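Local coordinates for protein phosphatidylserine synthase (Haemophilus influenzae, PDB 3HSI) that belongs to the phospholipase D superfamily, carrying that superfamily's active-site motif together with a PLD-like domain further along the chain, at residues Q176-H180 and A181-D185; N189-D193 and Y194-F198; K213-R216 and G217-A221. All blocks are in the same frame, centred on the assembly; numbering follows the deposited sequence.

Overall arrangement
The three contacts are local and follow one another along the chain; none nests inside or crosses another, and none closes a loop of intervening residues. Contact 1 is the turn from strand 171-179 into helix 181-195, and contact 2 is the far end of that same helix, where it widens and unwinds; their centres lie about 18 Å apart. The chain then passes through strand 202-203 and a loop to contact 3, the start of helix 216-229. The centres of contacts 2 and 3 are about 17 Å apart, and helix 216-229 links them by packing on Tyr194 and Leu195. Contact 3 also reaches the second subunit.

Contact 1: Q176-H180 and A181-D185; sequences QKITH and AELAD
The imidazole of His180 presents its ND1 edge to the first turn of the helix, where Glu182 N lies in the plane of the ring. The resulting bond, 3.3 Å from Glu182 N to His180 ND1, is weak and bent, with 134° at the hydrogen. Beside it, CB of Glu182 rests 3.6 Å from CE1 of the ring, and the two side chains run alongside each other in the same direction. The Glu182 carboxylate is turned almost perpendicular to the imidazole, and its oxygens bind Ser236 OG and Lys235 N. On the ring itself, NE2 donates to the carbonyl of Ala23. With one ring nitrogen donating and the other accepting, the geometry is consistent with a neutral imidazole whose proton is on NE2; the NE2 bond, with the weak ND1 bond, would help to fix the ring's rotation.

The side chain gets there because CG of His180 stands anti to the backbone N (chi1 -163°), which brings the ND1 edge up to the first N-H groups of the helix. The backbone of the same residue supplies the firmer tie: Ala184 N gives a nearly straight bond of 2.8 Å to His180 O, the first hydrogen bond of a regular alpha-turn. Leu183 CB meets His180 CB at 4.0 Å. The tip of Leu183 reaches back to the strand, its CD2 lying 4.2 Å from CD1 of Ile178, and it also packs on Val152 of the adjacent strand 151-155.

Strand 171-179, hydrogen-bonded to strands 29-31 and 151-155, thus passes into helix 181-195 with a single residue between. It is a worked example of helix N-capping in which a histidine, rather than a short hydroxyl, carboxylate or amide side chain, receives the backbone N-H at the strand-to-helix junction.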
# COMPACT_ATOMS: atom_id res chain seq x y z
N GLN C 176 31.10 0.92 -4.45
CA GLN C 176 31.97 2.06 -4.23
C GLN C 176 32.59 2.02 -2.85
O GLN C 176 31.89 1.86 -1.84
CB GLN C 176 31.24 3.37 -4.43
CG GLN C 176 30.83 3.59 -5.85
CD GLN C 176 29.54 2.89 -6.16
OE1 GLN C 176 28.72 2.65 -5.27
NE2 GLN C 176 29.35 2.53 -7.43
N LYS C 177 33.90 2.17 -2.82
CA LYS C 177 34.64 2.24 -1.58
C LYS C 177 35.06 3.70 -1.31
O LYS C 177 35.71 4.33 -2.15
CB LYS C 177 35.87 1.31 -1.63
CG LYS C 177 36.30 0.86 -0.25
CD LYS C 177 37.77 0.88 -0.07
CE LYS C 177 38.48 0.00 -1.02
NZ LYS C 177 39.85 -0.21 -0.50
N ILE C 178 34.61 4.24 -0.18
CA ILE C 178 34.94 5.59 0.22
C ILE C 178 35.57 5.61 1.61
O ILE C 178 34.94 5.27 2.62
CB ILE C 178 33.72 6.56 0.19
CG1 ILE C 178 33.09 6.59 -1.19
CG2 ILE C 178 34.15 7.97 0.56
CD1 ILE C 178 31.56 6.76 -1.15
N THR C 179 36.83 5.99 1.63
CA THR C 179 37.60 6.17 2.84
C THR C 179 37.44 7.62 3.33
O THR C 179 38.08 8.53 2.82
CB THR C 179 39.07 5.86 2.56
OG1 THR C 179 39.19 4.50 2.10
CG2 THR C 179 39.87 6.02 3.83
N HIS C 180 36.55 7.82 4.30
CA HIS C 180 36.21 9.16 4.76
C HIS C 180 35.58 9.08 6.16
O HIS C 180 34.40 8.71 6.32
CB HIS C 180 35.23 9.83 3.80
CG HIS C 180 35.14 11.32 3.96
ND1 HIS C 180 35.05 11.92 5.19
CD2 HIS C 180 35.14 12.31 3.04
CE1 HIS C 180 35.00 13.24 5.03
NE2 HIS C 180 35.05 13.50 3.74
N ALA C 181 36.37 9.45 7.16
CA ALA C 181 35.95 9.31 8.57
C ALA C 181 34.60 9.98 8.88
O ALA C 181 33.78 9.43 9.62
CB ALA C 181 37.04 9.84 9.49
N GLU C 182 34.39 11.17 8.33
CA GLU C 182 33.21 11.95 8.66
C GLU C 182 31.97 11.33 7.98
O GLU C 182 30.88 11.29 8.57
CB GLU C 182 33.40 13.42 8.24
CG GLU C 182 33.18 14.45 9.33
CD GLU C 182 32.44 15.75 8.83
OE1 GLU C 182 33.15 16.75 8.57
OE2 GLU C 182 31.17 15.76 8.71
N LEU C 183 32.13 10.83 6.75
CA LEU C 183 31.04 10.08 6.12
C LEU C 183 30.75 8.79 6.92
O LEU C 183 29.59 8.47 7.20
CB LEU C 183 31.34 9.72 4.64
CG LEU C 183 30.15 8.97 3.95
CD1 LEU C 183 28.90 9.80 3.97
CD2 LEU C 183 30.40 8.54 2.51
N ALA C 184 31.81 8.08 7.31
CA ALA C 184 31.62 6.87 8.08
C ALA C 184 30.88 7.18 9.38
O ALA C 184 29.88 6.54 9.70
CB ALA C 184 32.96 6.14 8.35
N ASP C 185 31.35 8.18 10.12
CA ASP C 185 30.69 8.57 11.38
C ASP C 185 29.22 8.93 11.14
O ASP C 185 28.37 8.58 11.91
CB ASP C 185 31.41 9.73 12.03
CG ASP C 185 32.76 9.34 12.62
OD1 ASP C 185 33.08 8.12 12.73
OD2 ASP C 185 33.51 10.27 12.97

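Contact 2: N189-D193 and Y194-F198; sequences NFIND and YLLDF
Phe190 O accepts two backbone donors, Tyr194 N and Leu195 N, at the point where the helix widens. Tyr194 N approaches to 2.7 Å of Phe190 O, tilted out of the carbonyl plane, while Leu195 N lies in that plane at 3.2 Å. The bond from Leu195 N to Phe190 O already spans five residues, and that from Leu196 N to Ile191 O, at 2.8 Å, does the same, as in a pi-type turn. Leu196 then leaves helical geometry as the centre of an inverse gamma turn, closed by a weak bond from Asp197 N to Leu195 O.

The rings pack around this frame. CG of Phe190 is anti to its own N (chi1 179°), carrying the ring along the helix so that CB of Tyr194 sits over one face, 4.2 Å from the centroid, in a CH-pi contact. The two aromatic planes meet at 39°, an oblique pairing in which Phe190 CD1 and Tyr194 CD2 approach to 3.7 Å. CG of Leu195 touches Phe190 CE2 at 3.8 Å.

Beyond the helix, Phe190 stacks on Tyr232 and meets Phe250. Ile191, Leu195 and Leu196 lie on Leu88 of strand 84-90, with Thr56 of strand 52-56 against the first two. Tyr194 and Leu195 pack on Leu226 of helix 216-229, whose Tyr222 hydroxyl bonds to Leu195 O.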
# COMPACT_ATOMS: atom_id res chain seq x y z
N ASN C 189 26.12 6.93 12.86
CA ASN C 189 25.21 7.72 13.68
C ASN C 189 23.73 7.53 13.28
O ASN C 189 22.86 7.39 14.14
CB ASN C 189 25.60 9.19 13.68
CG ASN C 189 26.80 9.47 14.56
OD1 ASN C 189 27.15 8.68 15.43
ND2 ASN C 189 27.43 10.61 14.34
N PHE C 190 23.48 7.50 11.98
CA PHE C 190 22.12 7.28 11.45
C PHE C 190 21.59 5.94 11.92
O PHE C 190 20.43 5.80 12.38
CB PHE C 190 22.10 7.36 9.91
CG PHE C 190 20.74 7.12 9.31
CD1 PHE C 190 19.77 8.10 9.34
CD2 PHE C 190 20.41 5.88 8.78
CE1 PHE C 190 18.48 7.86 8.82
CE2 PHE C 190 19.11 5.63 8.26
CZ PHE C 190 18.17 6.61 8.28
N ILE C 191 22.46 4.94 11.83
CA ILE C 191 22.11 3.58 12.19
C ILE C 191 21.77 3.52 13.66
O ILE C 191 20.70 3.03 14.02
CB ILE C 191 23.24 2.59 11.83
CG1 ILE C 191 23.30 2.44 10.29
CG2 ILE C 191 23.03 1.25 12.51
CD1 ILE C 191 24.55 1.74 9.83
N ASN C 192 22.66 4.05 14.51
CA ASN C 192 22.44 4.04 15.94
C ASN C 192 21.24 4.89 16.33
O ASN C 192 20.39 4.42 17.07
CB ASN C 192 23.66 4.53 16.71
CG ASN C 192 24.64 3.43 17.00
OD1 ASN C 192 24.45 2.66 17.93
ND2 ASN C 192 25.73 3.38 16.24
N ASP C 193 21.18 6.12 15.81
CA ASP C 193 20.17 7.11 16.18
C ASP C 193 18.81 6.82 15.61
O ASP C 193 17.82 7.07 16.29
CB ASP C 193 20.56 8.53 15.75
CG ASP C 193 21.78 9.06 16.48
OD1 ASP C 193 22.32 8.37 17.38
OD2 ASP C 193 22.22 10.18 16.16
N TYR C 194 18.74 6.34 14.37
CA TYR C 194 17.45 6.17 13.70
C TYR C 194 17.02 4.73 13.38
O TYR C 194 15.87 4.36 13.63
CB TYR C 194 17.37 7.04 12.45
CG TYR C 194 17.28 8.51 12.78
CD1 TYR C 194 16.11 9.04 13.36
CD2 TYR C 194 18.35 9.36 12.55
CE1 TYR C 194 16.02 10.37 13.71
CE2 TYR C 194 18.27 10.74 12.89
CZ TYR C 194 17.11 11.21 13.48
OH TYR C 194 16.99 12.53 13.81
N LEU C 195 17.91 3.93 12.83
CA LEU C 195 17.53 2.58 12.43
C LEU C 195 17.34 1.65 13.61
O LEU C 195 16.35 0.96 13.67
CB LEU C 195 18.51 1.96 11.42
CG LEU C 195 18.34 2.35 9.97
CD1 LEU C 195 19.29 1.51 9.11
CD2 LEU C 195 16.89 2.15 9.53
N LEU C 196 18.33 1.65 14.52
CA LEU C 196 18.34 0.78 15.67
C LEU C 196 17.45 1.25 16.81
O LEU C 196 17.92 1.51 17.91
CB LEU C 196 19.76 0.62 16.21
CG LEU C 196 20.71 -0.40 15.62
CD1 LEU C 196 21.93 -0.47 16.55
CD2 LEU C 196 20.03 -1.76 15.54
N ASP C 197 16.15 1.33 16.58
CA ASP C 197 15.22 1.56 17.67
C ASP C 197 14.69 0.24 18.23
O ASP C 197 13.89 -0.47 17.60
CB ASP C 197 14.08 2.44 17.19
CG ASP C 197 13.04 2.68 18.26
OD1 ASP C 197 13.25 2.29 19.43
OD2 ASP C 197 11.98 3.25 17.93
N PHE C 198 15.09 -0.06 19.46
CA PHE C 198 14.80 -1.35 20.05
C PHE C 198 13.35 -1.58 20.50
O PHE C 198 13.01 -2.65 20.93
CB PHE C 198 15.84 -1.69 21.15
CG PHE C 198 17.24 -1.88 20.60
CD1 PHE C 198 17.54 -2.94 19.76
CD2 PHE C 198 18.26 -0.97 20.92
CE1 PHE C 198 18.86 -3.11 19.24
CE2 PHE C 198 19.55 -1.12 20.41
CZ PHE C 198 19.84 -2.20 19.57

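Contact 3: K213-R216 and G217-A221; sequences KEIR and GNIRA
Ile215 O receives the amide of Ile219 in a bond of 3.0 Å from Ile219 N, nearly straight at the hydrogen and the first to close a turn of helix 216-229. The next bond, from Arg220 N to Arg216 O, repeats that length and is straighter still at 174°. Ile215 is therefore the N-cap, but it marks the position with its backbone carbonyl, its own side chain being purely apolar.

That side chain takes up the packing. CG1 of Ile215 is wedged between its N and C (chi1 53°), and sends CD1 forward to meet CD1 of Ile219 at 3.6 Å. The amide of Asn218 also comes near, its ND2 4.0 Å from Ile215 CB, the two side chains crossing at about a right angle. Trp91 lies against Ile215, and Pro131 and Thr134 against Ile219.

Arg216 and Arg220 run side by side, one turn apart. Their NH1 atoms come within 3.6 Å of each other, with Arg216 NH1 in the plane of the Arg220 guanidinium, at its edge. Bent at chi3, Arg220 folds back so that the Arg216 peptide lies over one face of its guanidinium.

Arg285 of the second subunit packs on Arg216, and Ala254 of that subunit on Arg220, which also touches Thr134 of its own chain. Two like charges so close would be expected to cost some energy; the chemistry thus sets an apolar isoleucine pair against loops of its own chain and brings a strongly basic arginine pair to the second subunit.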
# COMPACT_ATOMS: atom_id res chain seq x y z
N LYS C 213 3.02 -10.56 14.78
CA LYS C 213 1.71 -10.23 15.37
C LYS C 213 1.87 -9.66 16.78
O LYS C 213 1.08 -8.82 17.23
CB LYS C 213 0.80 -11.47 15.39
CG LYS C 213 1.25 -12.61 16.31
CD LYS C 213 0.20 -13.71 16.42
CE LYS C 213 0.68 -14.88 17.29
NZ LYS C 213 2.03 -15.42 16.89
N GLU C 214 2.93 -10.11 17.44
CA GLU C 214 3.23 -9.74 18.79
C GLU C 214 3.73 -8.30 18.88
O GLU C 214 3.60 -7.68 19.93
CB GLU C 214 4.28 -10.71 19.28
CG GLU C 214 4.53 -10.80 20.75
CD GLU C 214 5.54 -11.90 21.08
OE1 GLU C 214 5.52 -12.97 20.39
OE2 GLU C 214 6.36 -11.69 22.02
N ILE C 215 4.30 -7.76 17.80
CA ILE C 215 4.88 -6.41 17.80
C ILE C 215 4.34 -5.46 16.69
O ILE C 215 5.02 -4.49 16.31
CB ILE C 215 6.45 -6.45 17.73
CG1 ILE C 215 6.93 -7.29 16.54
CG2 ILE C 215 7.03 -6.94 19.06
CD1 ILE C 215 8.39 -7.10 16.14
N ARG C 216 3.14 -5.72 16.18
CA ARG C 216 2.57 -4.89 15.11
C ARG C 216 2.54 -3.39 15.46
O ARG C 216 3.02 -2.56 14.68
CB ARG C 216 1.17 -5.39 14.72
CG ARG C 216 1.20 -6.64 13.83
CD ARG C 216 -0.21 -7.07 13.35
NE ARG C 216 -1.04 -7.57 14.46
CZ ARG C 216 -1.95 -6.84 15.11
NH1 ARG C 216 -2.19 -5.58 14.76
NH2 ARG C 216 -2.64 -7.38 16.11
N GLY C 217 2.01 -3.05 16.63
CA GLY C 217 1.86 -1.66 17.06
C GLY C 217 3.19 -0.93 17.12
O GLY C 217 3.31 0.24 16.75
N ASN C 218 4.21 -1.65 17.58
CA ASN C 218 5.54 -1.09 17.68
C ASN C 218 6.11 -0.82 16.31
O ASN C 218 6.73 0.23 16.10
CB ASN C 218 6.43 -2.03 18.46
CG ASN C 218 5.93 -2.24 19.85
OD1 ASN C 218 6.01 -1.32 20.69
ND2 ASN C 218 5.39 -3.42 20.12
N ILE C 219 5.91 -1.78 15.39
CA ILE C 219 6.37 -1.63 14.01
C ILE C 219 5.79 -0.35 13.42
O ILE C 219 6.53 0.48 12.88
CB ILE C 219 5.97 -2.84 13.08
CG1 ILE C 219 6.48 -4.23 13.55
CG2 ILE C 219 6.36 -2.53 11.64
CD1 ILE C 219 7.86 -4.23 14.08
N ARG C 220 4.46 -0.21 13.50
CA ARG C 220 3.74 0.96 13.03
C ARG C 220 4.34 2.26 13.54
O ARG C 220 4.69 3.12 12.76
CB ARG C 220 2.26 0.90 13.44
CG ARG C 220 1.31 0.63 12.31
CD ARG C 220 -0.17 0.88 12.73
NE ARG C 220 -0.61 -0.05 13.77
CZ ARG C 220 -0.86 -1.35 13.56
NH1 ARG C 220 -1.22 -2.12 14.58
NH2 ARG C 220 -0.77 -1.87 12.34
N ALA C 221 4.41 2.44 14.86
CA ALA C 221 5.04 3.62 15.45
C ALA C 221 6.50 3.83 14.98
O ALA C 221 6.96 4.95 14.78
CB ALA C 221 4.99 3.56 16.98